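Local coordinates for tail fiber protein (Acinetobacter phage AM24, PDB 5W5P) that probably recognises and may degrade the capsular polysaccharide of its Acinetobacter baumannii host, as a trimeric tailspike built round a parallel beta-helix, at residues A378-K381 with A382-N385. Residues are numbered along the deposited sequence; the frame is centred on the assembly and turned at random.
Sequences AAYK and ADVN
The carboxylate of D383 and the phenol ring of Y380 lie side by side with their planes only 13° apart, pointing the same way from a surface loop. OD2 of D383 comes within 3.8 Å of CD1 of Y380, an oblique van der Waals approach rather than a stack. CB of D383 also lies 3.6 Å from the carbonyl O of A379, four residues earlier. A water donates to O of A379 at 2.9 Å and lies close to OD2 of D383, but that second contact is too short to be trusted, so the bridge is doubtful. With CG anti to the backbone N (chi1 -169°), the carboxylate can also reach forward along the chain: OD1 of D383 accepts a hydrogen bond from the backbone N of N385 at 3.0 Å, from 35° above the carboxylate plane, closing an Asx turn. The Y380 ring has CB of A379 4.0 Å over one face, toward the rim, and packs against L346 and P347 of helix 346-349, while its OH is hydrogen-bonded to N342. NZ of K350 forms a salt bridge with OD2 of D383. The loop leaves strand 365-375 of the beta-helix and leads into strand 389-390; through these partners Y380 and D383 tie it to residues 342-350. Bonded through both oxygens, the D383 carboxylate is restricted in rotation, and the positive charge of K350 would be expected to help keep it ionised.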
loop_
_atom_site.group_PDB
_atom_site.type_symbol
_atom_site.label_atom_id
_atom_site.label_comp_id
_atom_site.label_asym_id
_atom_site.label_seq_id
_atom_site.Cartn_x
_atom_site.Cartn_y
_atom_site.Cartn_z
ATOM N N ALA A 378 -5.084 -10.697 26.461
ATOM C CA ALA A 378 -6.000 -10.284 27.518
ATOM C C ALA A 378 -5.353 -9.322 28.505
ATOM O O ALA A 378 -6.058 -8.529 29.136
ATOM C CB ALA A 378 -6.534 -11.514 28.257
ATOM N N ALA A 379 -4.026 -9.359 28.630
ATOM C CA ALA A 379 -3.323 -8.556 29.622
ATOM C C ALA A 379 -3.387 -7.060 29.340
ATOM O O ALA A 379 -3.201 -6.262 30.267
ATOM C CB ALA A 379 -1.863 -8.998 29.698
ATOM N N TYR A 380 -3.640 -6.655 28.097
ATOM C CA TYR A 380 -3.561 -5.251 27.722
ATOM C C TYR A 380 -4.907 -4.657 27.339
ATOM O O TYR A 380 -4.965 -3.503 26.903
ATOM C CB TYR A 380 -2.541 -5.074 26.596
ATOM C CG TYR A 380 -1.202 -5.599 27.022
ATOM C CD1 TYR A 380 -0.455 -4.926 27.980
ATOM C CD2 TYR A 380 -0.703 -6.786 26.511
ATOM C CE1 TYR A 380 0.760 -5.405 28.401
ATOM C CE2 TYR A 380 0.517 -7.275 26.927
ATOM C CZ TYR A 380 1.244 -6.578 27.878
ATOM O OH TYR A 380 2.464 -7.055 28.299
ATOM N N LYS A 381 -5.993 -5.412 27.506
ATOM C CA LYS A 381 -7.316 -4.842 27.290
ATOM C C LYS A 381 -7.682 -3.834 28.373
ATOM O O LYS A 381 -8.326 -2.823 28.075
ATOM C CB LYS A 381 -8.359 -5.958 27.215
ATOM C CG LYS A 381 -8.220 -6.829 25.979
ATOM C CD LYS A 381 -9.183 -7.994 26.016
ATOM C CE LYS A 381 -9.024 -8.873 24.786
ATOM N NZ LYS A 381 -9.919 -10.060 24.868
ATOM N N ALA A 382 -7.266 -4.076 29.620
ATOM C CA ALA A 382 -7.620 -3.226 30.754
ATOM C C ALA A 382 -6.414 -2.542 31.393
ATOM O O ALA A 382 -6.547 -1.956 32.474
ATOM C CB ALA A 382 -8.367 -4.040 31.812
ATOM N N ASP A 383 -5.247 -2.603 30.758
ATOM C CA ASP A 383 -4.036 -1.966 31.267
ATOM C C ASP A 383 -4.063 -0.488 30.901
ATOM O O ASP A 383 -3.833 -0.130 29.740
ATOM C CB ASP A 383 -2.807 -2.659 30.680
ATOM C CG ASP A 383 -1.508 -2.239 31.347
ATOM O OD1 ASP A 383 -1.459 -1.150 31.960
ATOM O OD2 ASP A 383 -0.522 -3.001 31.242
ATOM N N VAL A 384 -4.320 0.376 31.892
ATOM C CA VAL A 384 -4.444 1.811 31.631
ATOM C C VAL A 384 -3.143 2.414 31.124
ATOM O O VAL A 384 -3.155 3.502 30.540
ATOM C CB VAL A 384 -4.936 2.572 32.888
ATOM C CG1 VAL A 384 -6.186 1.920 33.460
ATOM C CG2 VAL A 384 -3.841 2.669 33.947
ATOM N N ASN A 385 -2.015 1.731 31.321
ATOM C CA ASN A 385 -0.729 2.231 30.859
ATOM C C ASN A 385 -0.349 1.704 29.487
ATOM O O ASN A 385 0.762 1.973 29.025
ATOM C CB ASN A 385 0.368 1.890 31.867
ATOM C CG ASN A 385 0.358 2.820 33.066
ATOM O OD1 ASN A 385 0.576 4.022 32.927
ATOM N ND2 ASN A 385 0.089 2.271 34.245
HETATM O O HOH W 1 -0.722 -5.424 31.501
#